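Local coordinates for protein glutathione-specific gamma-glutamylcyclotransferase (Saccharomyces cerevisiae S288c, PDB 5HWK) that cleaves glutathione into 5-oxo-L-proline and a cysteinylglycine dipeptide, acting on glutathione but not on other gamma-glutamyl peptides, at residues Y24-A30 and G94-P100; A36-W40 and Y196-L200; V56-I60 and V160-T164; V176-A180 and A223-V228. All coordinates share one frame; numbering follows the deposited sequence. Where two conformers were deposited one is given.

Contact 1 (Y24-A30 and G94-P100)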
loop_
_atom_site.group_PDB
_atom_site.type_symbol
_atom_site.label_atom_id
_atom_site.label_comp_id
_atom_site.label_asym_id
_atom_site.label_seq_id
_atom_site.Cartn_x
_atom_site.Cartn_y
_atom_site.Cartn_z
ATOM N N TYR A 24 -10.023 -11.525 -10.772
ATOM C CA TYR A 24 -8.635 -11.936 -10.630
ATOM C C TYR A 24 -8.542 -13.455 -10.721
ATOM O O TYR A 24 -9.459 -14.186 -10.309
ATOM C CB TYR A 24 -8.049 -11.444 -9.308
ATOM C CG TYR A 24 -8.571 -12.115 -8.068
ATOM C CD1 TYR A 24 -8.034 -13.336 -7.648
ATOM C CD2 TYR A 24 -9.556 -11.506 -7.282
ATOM C CE1 TYR A 24 -8.496 -13.976 -6.501
ATOM C CE2 TYR A 24 -10.031 -12.131 -6.145
ATOM C CZ TYR A 24 -9.476 -13.349 -5.744
ATOM O OH TYR A 24 -9.910 -13.968 -4.594
ATOM N N THR A 25 -7.417 -13.936 -11.234
ATOM C CA THR A 25 -7.184 -15.383 -11.240
ATOM C C THR A 25 -6.009 -15.837 -10.391
ATOM O O THR A 25 -5.822 -17.061 -10.236
ATOM C CB THR A 25 -6.996 -15.930 -12.655
ATOM O OG1 THR A 25 -5.866 -15.285 -13.206
ATOM C CG2 THR A 25 -8.216 -15.656 -13.534
ATOM N N HIS A 26 -5.216 -14.913 -9.850
ATOM C CA HIS A 26 -4.235 -15.183 -8.808
ATOM C C HIS A 26 -4.302 -14.051 -7.794
ATOM O O HIS A 26 -4.527 -12.881 -8.163
ATOM C CB HIS A 26 -2.799 -15.182 -9.364
ATOM C CG HIS A 26 -2.554 -16.217 -10.414
ATOM N ND1 HIS A 26 -2.087 -17.474 -10.120
ATOM C CD2 HIS A 26 -2.738 -16.176 -11.746
ATOM C CE1 HIS A 26 -1.959 -18.163 -11.242
ATOM N NE2 HIS A 26 -2.356 -17.400 -12.246
ATOM N N ARG A 27 -4.046 -14.398 -6.531
ATOM C CA ARG A 27 -3.941 -13.417 -5.440
ATOM C C ARG A 27 -2.797 -13.922 -4.574
ATOM O O ARG A 27 -2.953 -14.923 -3.868
ATOM C CB ARG A 27 -5.237 -13.332 -4.624
ATOM C CG ARG A 27 -5.113 -12.399 -3.479
ATOM C CD ARG A 27 -6.405 -12.378 -2.617
ATOM N NE ARG A 27 -6.400 -11.351 -1.571
ATOM C CZ ARG A 27 -5.914 -11.554 -0.352
ATOM N NH1 ARG A 27 -5.386 -12.734 -0.041
ATOM N NH2 ARG A 27 -5.990 -10.573 0.569
ATOM N N ILE A 28 -1.644 -13.279 -4.658
ATOM C CA ILE A 28 -0.422 -13.768 -4.025
ATOM C C ILE A 28 -0.046 -12.811 -2.898
ATOM O O ILE A 28 0.229 -11.637 -3.175
ATOM C CB ILE A 28 0.731 -13.841 -5.040
ATOM C CG1 ILE A 28 0.376 -14.760 -6.222
ATOM C CG2 ILE A 28 2.029 -14.218 -4.318
ATOM C CD1 ILE A 28 1.443 -14.793 -7.266
ATOM N N PRO A 29 0.007 -13.264 -1.635
ATOM C CA PRO A 29 0.499 -12.401 -0.552
ATOM C C PRO A 29 1.924 -12.002 -0.873
ATOM O O PRO A 29 2.707 -12.806 -1.380
ATOM C CB PRO A 29 0.458 -13.316 0.676
ATOM C CG PRO A 29 -0.441 -14.417 0.324
ATOM C CD PRO A 29 -0.327 -14.613 -1.144
ATOM N N ALA A 30 2.264 -10.750 -0.610
ATOM C CA ALA A 30 3.533 -10.255 -1.120
ATOM C C ALA A 30 4.205 -9.334 -0.132
ATOM O O ALA A 30 3.563 -8.441 0.443
ATOM C CB ALA A 30 3.343 -9.472 -2.425
ATOM N N GLY A 94 1.608 -6.607 1.338
ATOM C CA GLY A 94 0.388 -6.422 0.568
ATOM C C GLY A 94 0.082 -7.689 -0.223
ATOM O O GLY A 94 0.368 -8.803 0.221
ATOM N N VAL A 95 -0.547 -7.528 -1.385
ATOM C CA VAL A 95 -0.826 -8.646 -2.278
ATOM C C VAL A 95 -0.550 -8.202 -3.705
ATOM O O VAL A 95 -0.372 -7.022 -4.004
ATOM C CB VAL A 95 -2.282 -9.177 -2.182
ATOM C CG1 VAL A 95 -2.599 -9.707 -0.796
ATOM C CG2 VAL A 95 -3.293 -8.122 -2.631
ATOM N N VAL A 96 -0.551 -9.176 -4.596
ATOM C CA VAL A 96 -0.533 -8.919 -6.025
ATOM C C VAL A 96 -1.571 -9.819 -6.690
ATOM O O VAL A 96 -1.655 -11.020 -6.390
ATOM C CB VAL A 96 0.883 -8.984 -6.616
ATOM C CG1 VAL A 96 1.382 -10.382 -6.670
ATOM C CG2 VAL A 96 0.898 -8.348 -8.007
ATOM N N TYR A 97 -2.401 -9.220 -7.536
ATOM C CA TYR A 97 -3.469 -9.913 -8.245
ATOM C C TYR A 97 -3.090 -10.033 -9.696
ATOM O O TYR A 97 -2.465 -9.143 -10.255
ATOM C CB TYR A 97 -4.736 -9.040 -8.223
ATOM C CG TYR A 97 -5.374 -8.948 -6.868
ATOM C CD1 TYR A 97 -6.146 -10.003 -6.392
ATOM C CD2 TYR A 97 -5.207 -7.828 -6.036
ATOM C CE1 TYR A 97 -6.732 -9.959 -5.168
ATOM C CE2 TYR A 97 -5.803 -7.774 -4.775
ATOM C CZ TYR A 97 -6.574 -8.841 -4.371
ATOM O OH TYR A 97 -7.160 -8.817 -3.135
ATOM N N TYR A 98 -3.509 -11.127 -10.327
ATOM C CA TYR A 98 -3.418 -11.206 -11.780
ATOM C C TYR A 98 -4.803 -11.064 -12.376
ATOM O O TYR A 98 -5.750 -11.753 -11.959
ATOM C CB TYR A 98 -2.863 -12.554 -12.232
ATOM C CG TYR A 98 -2.712 -12.668 -13.755
ATOM C CD1 TYR A 98 -1.724 -11.960 -14.433
ATOM C CD2 TYR A 98 -3.607 -13.423 -14.510
ATOM C CE1 TYR A 98 -1.581 -12.051 -15.801
ATOM C CE2 TYR A 98 -3.449 -13.550 -15.887
ATOM C CZ TYR A 98 -2.442 -12.862 -16.509
ATOM O OH TYR A 98 -2.282 -12.924 -17.873
ATOM N N ILE A 99 -4.911 -10.191 -13.358
ATOM C CA ILE A 99 -6.144 -9.921 -14.089
ATOM C C ILE A 99 -5.935 -10.412 -15.514
ATOM O O ILE A 99 -5.062 -9.896 -16.214
ATOM C CB ILE A 99 -6.493 -8.420 -14.074
ATOM C CG1 ILE A 99 -6.378 -7.800 -12.662
ATOM C CG2 ILE A 99 -7.849 -8.177 -14.751
ATOM C CD1 ILE A 99 -7.261 -8.423 -11.636
ATOM N N PRO A 100 -6.706 -11.384 -15.982
ATOM C CA PRO A 100 -6.508 -11.918 -17.358
ATOM C C PRO A 100 -6.785 -10.866 -18.413
ATOM O O PRO A 100 -7.444 -9.842 -18.140
ATOM C CB PRO A 100 -7.517 -13.071 -17.455
ATOM C CG PRO A 100 -8.458 -12.904 -16.269
ATOM C CD PRO A 100 -7.756 -12.078 -15.217
#
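Arg27 lies along the flank of the Tyr97 side chain, both pointing the same way, and its methylenes fill the strip beside the ring: CG of Arg27 is 3.4 Å from CE1 of Tyr97. With CG trans to the backbone N (chi1 177°) and the chain extended out to NE, Arg27 brings NE to OH of Tyr97, a 3.1 Å hydrogen bond near the guanidinium plane. That hydroxyl also bonds Leu16 O, while NH2 of Arg27 bonds Ile17 O. In the conformer given, one of two, CG1 of Val95 is a bump over the centre of one guanidinium face, 3.8 Å from CZ of Arg27. The Tyr24 ring lies obliquely to Tyr97 and rests one face on it, CG to CD1 of Tyr97 3.6 Å. The other side of the sheet carries Ile28, Val96 and Tyr98; CG1 of Val96 sits 3.9 Å from CB of Ile28, and Val96 also meets Trp9 and Leu11. Beneath these shapes, Ile28 N to Val96 O (2.8 Å) and Gly94 N to Ala30 O (2.8 Å) help fix the pairing, with strand directions at 151°. This is a neighbouring antiparallel pair within the six-stranded sheet of the gamma-glutamylcyclotransferase fold.

Contact 2 (A36-W40 and Y196-L200)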
loop_
_atom_site.group_PDB
_atom_site.type_symbol
_atom_site.label_atom_id
_atom_site.label_comp_id
_atom_site.label_asym_id
_atom_site.label_seq_id
_atom_site.Cartn_x
_atom_site.Cartn_y
_atom_site.Cartn_z
ATOM N N ALA A 36 7.282 2.517 0.913
ATOM C CA ALA A 36 6.730 2.534 2.258
ATOM C C ALA A 36 5.253 2.903 2.163
ATOM O O ALA A 36 4.878 3.792 1.397
ATOM C CB ALA A 36 7.399 3.640 3.083
ATOM N N ARG A 37 4.418 2.290 2.995
ATOM C CA ARG A 37 2.986 2.616 3.020
ATOM C C ARG A 37 2.706 3.547 4.206
ATOM O O ARG A 37 3.159 3.272 5.320
ATOM C CB ARG A 37 2.141 1.355 3.169
ATOM C CG ARG A 37 0.652 1.611 3.396
ATOM C CD ARG A 37 -0.176 0.344 3.445
ATOM N NE ARG A 37 0.403 -0.582 4.387
ATOM C CZ ARG A 37 0.511 -1.886 4.158
ATOM N NH1 ARG A 37 -0.112 -2.447 3.107
ATOM N NH2 ARG A 37 1.204 -2.654 4.989
ATOM N N ARG A 38 2.032 4.668 3.945
ATOM C CA ARG A 38 1.735 5.627 5.004
ATOM C C ARG A 38 0.307 6.107 4.814
ATOM O O ARG A 38 -0.194 6.207 3.694
ATOM C CB ARG A 38 2.687 6.855 4.929
ATOM C CG ARG A 38 4.146 6.577 5.330
ATOM C CD ARG A 38 4.231 6.228 6.797
ATOM N NE ARG A 38 5.579 6.004 7.309
ATOM C CZ ARG A 38 6.201 4.827 7.328
ATOM N NH1 ARG A 38 5.636 3.749 6.772
ATOM N NH2 ARG A 38 7.411 4.739 7.881
ATOM N N PHE A 39 -0.333 6.494 5.927
ATOM C CA PHE A 39 -1.701 7.023 5.851
ATOM C C PHE A 39 -1.645 8.544 5.648
ATOM O O PHE A 39 -2.079 9.359 6.472
ATOM C CB PHE A 39 -2.508 6.642 7.088
ATOM C CG PHE A 39 -3.167 5.278 7.020
ATOM C CD1 PHE A 39 -2.465 4.156 6.628
ATOM C CD2 PHE A 39 -4.499 5.135 7.410
ATOM C CE1 PHE A 39 -3.075 2.908 6.600
ATOM C CE2 PHE A 39 -5.103 3.919 7.423
ATOM C CZ PHE A 39 -4.413 2.801 6.999
ATOM N N TRP A 40 -1.014 8.916 4.528
ATOM C CA TRP A 40 -0.699 10.287 4.147
ATOM C C TRP A 40 -1.519 10.783 2.973
ATOM O O TRP A 40 -1.129 11.769 2.322
ATOM C CB TRP A 40 0.790 10.441 3.896
ATOM C CG TRP A 40 1.622 10.290 5.121
ATOM C CD1 TRP A 40 1.183 10.160 6.425
ATOM C CD2 TRP A 40 3.044 10.337 5.176
ATOM N NE1 TRP A 40 2.267 10.072 7.268
ATOM C CE2 TRP A 40 3.422 10.180 6.527
ATOM C CE3 TRP A 40 4.043 10.443 4.203
ATOM C CZ2 TRP A 40 4.758 10.133 6.929
ATOM C CZ3 TRP A 40 5.377 10.402 4.611
ATOM C CH2 TRP A 40 5.713 10.254 5.958
ATOM N N TYR A 196 -11.624 1.553 8.457
ATOM C CA TYR A 196 -10.671 1.354 7.366
ATOM C C TYR A 196 -9.317 0.854 7.884
ATOM O O TYR A 196 -8.744 -0.113 7.344
ATOM C CB TYR A 196 -10.499 2.665 6.627
ATOM C CG TYR A 196 -9.465 2.695 5.544
ATOM C CD1 TYR A 196 -8.139 3.027 5.835
ATOM C CD2 TYR A 196 -9.824 2.431 4.218
ATOM C CE1 TYR A 196 -7.175 3.077 4.832
ATOM C CE2 TYR A 196 -8.868 2.488 3.182
ATOM C CZ TYR A 196 -7.549 2.771 3.503
ATOM O OH TYR A 196 -6.597 2.889 2.498
ATOM N N LEU A 197 -8.794 1.474 8.951
ATOM C CA LEU A 197 -7.525 1.001 9.510
ATOM C C LEU A 197 -7.650 -0.411 10.047
ATOM O O LEU A 197 -6.767 -1.251 9.849
ATOM C CB LEU A 197 -7.060 1.947 10.612
ATOM C CG LEU A 197 -5.820 1.635 11.417
ATOM C CD1 LEU A 197 -4.612 1.394 10.512
ATOM C CD2 LEU A 197 -5.526 2.783 12.394
ATOM N N ALA A 198 -8.728 -0.692 10.778
ATOM C CA ALA A 198 -8.914 -2.016 11.353
ATOM C C ALA A 198 -9.055 -3.089 10.277
ATOM O O ALA A 198 -8.615 -4.247 10.478
ATOM C CB ALA A 198 -10.177 -2.000 12.247
ATOM N N LYS A 199 -9.734 -2.759 9.170
ATOM C CA LYS A 199 -9.854 -3.771 8.114
ATOM C C LYS A 199 -8.504 -4.079 7.509
ATOM O O LYS A 199 -8.238 -5.225 7.164
ATOM C CB LYS A 199 -10.836 -3.318 7.041
ATOM C CG LYS A 199 -12.308 -3.486 7.467
ATOM C CD LYS A 199 -13.191 -3.108 6.313
ATOM C CE LYS A 199 -14.661 -3.322 6.532
ATOM N NZ LYS A 199 -14.982 -4.743 6.916
ATOM N N LEU A 200 -7.648 -3.059 7.348
ATOM C CA LEU A 200 -6.314 -3.315 6.767
ATOM C C LEU A 200 -5.501 -4.176 7.728
ATOM O O LEU A 200 -4.896 -5.167 7.326
ATOM C CB LEU A 200 -5.615 -1.973 6.503
ATOM C CG LEU A 200 -4.179 -2.133 5.960
ATOM C CD1 LEU A 200 -4.127 -3.005 4.664
ATOM C CD2 LEU A 200 -3.558 -0.746 5.752
#
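One phenyl ring, that of Phe39, makes most of this contact, and it projects from a corner of the chain: Phe39 is the centre of an inverse gamma turn, where the strand changes direction. Its outer end enters the helix surface between three side chains of 196-200. CE2 of Phe39 comes to 3.4 Å from CE1 of Tyr196, at the edge of the tyrosine ring and near its plane; the two rings are oblique, with planes at 70°. CD1 of Leu197 approaches CZ of Phe39 at 3.8 Å, obliquely to the ring. CD2 of Leu200 meets CE1 of Phe39 at 3.8 Å too, but at the edge of the phenyl ring, where the two side chains run alongside one another with opposed directions. The helical residues reach the ring by a common route, each with CG trans to its backbone N (chi1 177° for Leu200). That same Leu200 CD2 lies over one face of the Arg37 guanidinium, 4.2 Å from NE of Arg37.

The polar ends are held elsewhere. Arg37 forms a salt bridge with Asp218 and hydrogen bonds to Tyr13 O and Ile93 O, while OH of Tyr196 bonds Ala57 N and the Tyr196 side chain touches Glu115, the probable proton acceptor. No hydrogen bond joins the two segments, and all five touching residues are buried. The chemistry therefore implies a join by apolar and aromatic packing, in which the arginine contributes a flat face and Tyr196 brings the packing up to the probable proton acceptor Glu115.

Contact 3 (V56-I60 and V160-T164). With BEZ (benzoic acid), chain C.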
loop_
_atom_site.group_PDB
_atom_site.type_symbol
_atom_site.label_atom_id
_atom_site.label_comp_id
_atom_site.label_asym_id
_atom_site.label_seq_id
_atom_site.Cartn_x
_atom_site.Cartn_y
_atom_site.Cartn_z
ATOM N N VAL A 56 -6.189 7.837 4.510
ATOM C CA VAL A 56 -6.172 6.516 3.890
ATOM C C VAL A 56 -4.767 6.274 3.345
ATOM O O VAL A 56 -3.893 7.133 3.423
ATOM C CB VAL A 56 -7.277 6.398 2.816
ATOM C CG1 VAL A 56 -8.656 6.401 3.473
ATOM C CG2 VAL A 56 -7.159 7.471 1.767
ATOM N N ALA A 57 -4.536 5.051 2.868
ATOM C CA ALA A 57 -3.168 4.624 2.571
ATOM C C ALA A 57 -2.673 5.090 1.204
ATOM O O ALA A 57 -3.414 5.083 0.210
ATOM C CB ALA A 57 -3.103 3.105 2.605
ATOM N N THR A 58 -1.397 5.434 1.151
ATOM C CA THR A 58 -0.690 5.597 -0.128
ATOM C C THR A 58 0.664 4.941 0.015
ATOM O O THR A 58 1.079 4.583 1.093
ATOM C CB THR A 58 -0.653 7.094 -0.524
ATOM O OG1 THR A 58 -0.086 7.195 -1.827
ATOM C CG2 THR A 58 0.187 7.911 0.418
ATOM N N LEU A 59 1.358 4.744 -1.112
ATOM C CA LEU A 59 2.702 4.182 -1.098
ATOM C C LEU A 59 3.651 5.276 -1.536
ATOM O O LEU A 59 3.348 6.038 -2.458
ATOM C CB LEU A 59 2.834 3.107 -2.163
ATOM C CG LEU A 59 2.285 1.758 -1.897
ATOM C CD1 LEU A 59 2.709 0.845 -3.106
ATOM C CD2 LEU A 59 2.790 1.212 -0.583
ATOM N N ILE A 60 4.807 5.347 -0.902
ATOM C CA ILE A 60 5.807 6.332 -1.268
ATOM C C ILE A 60 7.039 5.580 -1.743
ATOM O O ILE A 60 7.561 4.713 -1.025
ATOM C CB ILE A 60 6.130 7.239 -0.082
ATOM C CG1 ILE A 60 4.810 7.761 0.464
ATOM C CG2 ILE A 60 7.044 8.336 -0.542
ATOM C CD1 ILE A 60 4.894 7.974 1.861
ATOM N N VAL A 160 -0.126 -0.165 -10.198
ATOM C CA VAL A 160 -0.456 0.199 -8.817
ATOM C C VAL A 160 -1.061 1.589 -8.846
ATOM O O VAL A 160 -0.642 2.445 -9.611
ATOM C CB VAL A 160 0.848 0.127 -7.973
ATOM C CG1 VAL A 160 1.919 1.108 -8.494
ATOM C CG2 VAL A 160 0.574 0.369 -6.460
ATOM N N TYR A 161 -2.031 1.844 -7.952
ATOM C CA TYR A 161 -2.591 3.192 -7.769
ATOM C C TYR A 161 -1.930 3.847 -6.578
ATOM O O TYR A 161 -1.935 3.278 -5.487
ATOM C CB TYR A 161 -4.100 3.097 -7.516
ATOM C CG TYR A 161 -4.947 2.969 -8.749
ATOM C CD1 TYR A 161 -5.197 4.077 -9.572
ATOM C CD2 TYR A 161 -5.435 1.726 -9.155
ATOM C CE1 TYR A 161 -6.014 3.970 -10.703
ATOM C CE2 TYR A 161 -6.243 1.609 -10.283
ATOM C CZ TYR A 161 -6.481 2.732 -11.085
ATOM O OH TYR A 161 -7.308 2.676 -12.177
ATOM N N ILE A 162 -1.411 5.058 -6.780
ATOM C CA ILE A 162 -0.616 5.771 -5.793
ATOM C C ILE A 162 -1.125 7.189 -5.682
ATOM O O ILE A 162 -1.422 7.818 -6.697
ATOM C CB ILE A 162 0.875 5.831 -6.224
ATOM C CG1 ILE A 162 1.436 4.406 -6.205
ATOM C CG2 ILE A 162 1.669 6.790 -5.300
ATOM C CD1 ILE A 162 2.894 4.296 -6.574
ATOM N N GLY A 163 -1.210 7.711 -4.448
ATOM C CA GLY A 163 -1.332 9.164 -4.250
ATOM C C GLY A 163 0.058 9.723 -4.176
ATOM O O GLY A 163 0.733 9.518 -3.177
ATOM N N THR A 164 0.547 10.337 -5.253
ATOM C CA THR A 164 1.934 10.776 -5.234
ATOM C C THR A 164 2.081 12.029 -4.354
ATOM O O THR A 164 1.089 12.701 -3.973
ATOM C CB THR A 164 2.417 11.147 -6.630
ATOM O OG1 THR A 164 1.703 12.311 -7.030
ATOM C CG2 THR A 164 2.203 10.014 -7.651
HETATM C C BEZ C . -4.758 -0.457 -3.003
HETATM O O1 BEZ C . -5.237 -1.284 -2.276
HETATM O O2 BEZ C . -3.631 -0.698 -3.448
HETATM C C1 BEZ C . -5.455 0.838 -3.278
HETATM C C2 BEZ C . -4.737 1.831 -3.916
HETATM C C3 BEZ C . -5.323 3.083 -4.135
HETATM C C4 BEZ C . -6.647 3.306 -3.798
HETATM C C5 BEZ C . -7.366 2.283 -3.201
HETATM C C6 BEZ C . -6.796 1.045 -2.919
HETATM O O HOH W 1 3.519 8.762 -2.905
#
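Strands 56-60 and 160-163 cross at 101°, their axes approaching to 5.5 Å, and the closest CA pair is Thr58 with Gly163. The side chain that spans the crossing is Thr58. With OG1 trans to the backbone N (chi1 -174°), the hydroxyl faces the glycine, and OG1 of Thr58 donates to O of Gly163 at 2.8 Å. The C=O...donor angle is 112°, so the hydroxyl comes in well to the side of the C=O direction. The same Gly163 O accepts a hydrogen bond from a water that also donates to Leu59 O, 2.9 Å and 2.8 Å from the water oxygen respectively. A direct bond and a water bridge thus share one buried carbonyl.

The two strands belong to different antiparallel sheets, 56-60 to the three-stranded one and 160-163 to the six-stranded one. Their steep crossing places the smaller sheet against the larger near the ligand pocket of this gamma-glutamylcyclotransferase fold.

Apolar groups fill in beside the polar link. CG2 of Ile162 comes to 3.4 Å from O of Leu59. One branch of Leu59, CD1, packs against CG2 of Val160 at 4.0 Å, and both residues touch Tyr13, a probable substrate-binding residue. Benzoic acid lies beside the second strand: C2 of the ligand is 3.5 Å from O of Tyr161, and CB of Tyr161 is 3.6 Å from C3 of the ring. The Tyr161 carbonyl also accepts from Tyr13 OH, while Tyr13 N bonds the ligand.

Contact 4 (V176-A180 and A223-V228)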
loop_
_atom_site.group_PDB
_atom_site.type_symbol
_atom_site.label_atom_id
_atom_site.label_comp_id
_atom_site.label_asym_id
_atom_site.label_seq_id
_atom_site.Cartn_x
_atom_site.Cartn_y
_atom_site.Cartn_z
ATOM N N VAL A 176 2.690 9.997 13.507
ATOM C CA VAL A 176 1.635 9.063 13.907
ATOM C C VAL A 176 0.614 9.745 14.815
ATOM O O VAL A 176 -0.604 9.534 14.671
ATOM C CB VAL A 176 2.260 7.827 14.568
ATOM C CG1 VAL A 176 1.286 7.136 15.467
ATOM C CG2 VAL A 176 2.739 6.879 13.486
ATOM N N ASP A 177 1.069 10.619 15.725
ATOM C CA ASP A 177 0.119 11.299 16.609
ATOM C C ASP A 177 -0.860 12.158 15.800
ATOM O O ASP A 177 -2.079 12.132 16.036
ATOM C CB ASP A 177 0.862 12.158 17.627
ATOM C CG ASP A 177 -0.049 12.696 18.688
ATOM O OD1 ASP A 177 -0.622 11.862 19.423
ATOM O OD2 ASP A 177 -0.193 13.937 18.792
ATOM N N GLU A 178 -0.332 12.973 14.874
ATOM C CA GLU A 178 -1.180 13.798 14.011
ATOM C C GLU A 178 -2.164 12.962 13.206
ATOM O O GLU A 178 -3.366 13.284 13.153
ATOM C CB GLU A 178 -0.318 14.684 13.086
ATOM C CG GLU A 178 0.459 15.823 13.784
ATOM C CD GLU A 178 1.732 16.361 13.030
ATOM O OE1 GLU A 178 2.224 15.797 11.992
ATOM O OE2 GLU A 178 2.263 17.388 13.520
ATOM N N THR A 179 -1.670 11.896 12.544
ATOM C CA THR A 179 -2.557 11.078 11.731
ATOM C C THR A 179 -3.600 10.396 12.602
ATOM O O THR A 179 -4.785 10.332 12.244
ATOM C CB THR A 179 -1.742 10.036 10.977
ATOM O OG1 THR A 179 -0.731 10.725 10.208
ATOM C CG2 THR A 179 -2.587 9.213 10.024
ATOM N N ALA A 180 -3.178 9.884 13.752
ATOM C CA ALA A 180 -4.098 9.171 14.635
ATOM C C ALA A 180 -5.227 10.059 15.140
ATOM O O ALA A 180 -6.381 9.596 15.265
ATOM C CB ALA A 180 -3.334 8.557 15.796
ATOM N N ALA A 223 2.052 1.134 15.341
ATOM C CA ALA A 223 2.097 2.347 16.147
ATOM C C ALA A 223 0.882 3.222 15.854
ATOM O O ALA A 223 0.279 3.794 16.770
ATOM C CB ALA A 223 3.380 3.116 15.859
ATOM N N LEU A 224 0.481 3.287 14.590
ATOM C CA LEU A 224 -0.694 4.067 14.215
ATOM C C LEU A 224 -1.958 3.535 14.909
ATOM O O LEU A 224 -2.728 4.298 15.526
ATOM C CB LEU A 224 -0.834 4.067 12.692
ATOM C CG LEU A 224 -1.983 4.961 12.200
ATOM C CD1 LEU A 224 -1.803 6.459 12.574
ATOM C CD2 LEU A 224 -2.103 4.787 10.693
ATOM N N LEU A 225 -2.161 2.218 14.872
ATOM C CA LEU A 225 -3.349 1.653 15.494
ATOM C C LEU A 225 -3.296 1.819 17.008
ATOM O O LEU A 225 -4.314 2.138 17.617
ATOM C CB LEU A 225 -3.500 0.177 15.105
ATOM C CG LEU A 225 -4.741 -0.580 15.643
ATOM C CD1 LEU A 225 -6.061 0.154 15.340
ATOM C CD2 LEU A 225 -4.810 -2.015 15.111
ATOM N N GLU A 226 -2.121 1.627 17.631
ATOM C CA GLU A 226 -2.016 1.807 19.077
ATOM C C GLU A 226 -2.369 3.233 19.461
ATOM O O GLU A 226 -3.067 3.469 20.457
ATOM C CB GLU A 226 -0.603 1.482 19.560
ATOM C CG GLU A 226 -0.273 -0.002 19.592
ATOM N N THR A 227 -1.939 4.197 18.654
ATOM C CA THR A 227 -2.198 5.591 18.977
ATOM C C THR A 227 -3.660 5.954 18.751
ATOM O O THR A 227 -4.254 6.663 19.571
ATOM C CB THR A 227 -1.283 6.486 18.156
ATOM O OG1 THR A 227 0.065 6.064 18.362
ATOM C CG2 THR A 227 -1.430 7.946 18.607
ATOM N N VAL A 228 -4.264 5.469 17.658
ATOM C CA VAL A 228 -5.694 5.670 17.429
ATOM C C VAL A 228 -6.490 5.079 18.587
ATOM O O VAL A 228 -7.429 5.702 19.092
ATOM C CB VAL A 228 -6.114 5.016 16.099
ATOM C CG1 VAL A 228 -7.633 4.956 15.959
ATOM C CG2 VAL A 228 -5.557 5.811 14.943
#
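Val176 CG1 stands trans to the backbone N (chi1 157°), and Thr227 OG1 is trans to its own carbonyl carbon (chi1 -54°); these two torsions bring the methyl and the hydroxyl together, CG1 of Val176 to OG1 of Thr227 at 3.3 Å. The side chains cross obliquely. The hydroxyl is already engaged within its own helix: OG1 of Thr227 donates to O of Ala223 at 2.8 Å, and the backbone N of Thr227 reaches the same oxygen from the opposite face of its plane. The OG1 bond turns the hydroxyl back onto its own helix, so CG2 is the branch that meets Ala180 of the neighbouring one.

CB of Ala180 is 3.4 Å from CG2 of Thr227, tighter than usual for two carbons, and 3.6 Å from CG2 of Val228, so the small side chain is bracketed by two methyls. The close fit agrees with CA atoms of Ala180 and Val228 only 4.8 Å apart. Toward the N-terminal side of both segments, CD1 of Leu224 lies 3.8 Å from CG2 of Thr179, the two side chains crossing at about a right angle, and the same methyl is 3.9 Å from the backbone N of Ala180. Asp177 and Thr179 direct their polar atoms elsewhere, to Tyr231 and Glu174.

Axes 8.8 Å apart at a crossing angle of -55° mark a pair of packed helices. Helix 176-185 and the C-terminal helix 219-232 meet here through Ala180, the beta-branched Val176, Thr179, Thr227 and Val228, and Leu224. Thr179 and Leu224 both rest on Phe39: a helix-on-helix layer against strand 35-40.

Contacts 2 and 3 lie close together, centres 10 Å apart, and share the three-stranded sheet: strands 35-40 and 54-61 are neighbours, with Ala36 O 2.8 Å from Ile60 N. Contact 3 joins that sheet to the six-stranded one, which also holds contact 1, 18 Å away between centres. Contact 4 sits 11 Å from contact 2 and touches it through Phe39 with Leu224 and Leu197 with Val228, but is 29 Å from contact 1, on the opposite side of the chain's centre. Along the sequence, contact 1 interleaves with contacts 2 and 3, and contact 4 opens after contact 3 closes. Contact 3 borders the benzoic acid and Tyr196 of contact 2 touches Glu115, so these two lie by the pocket.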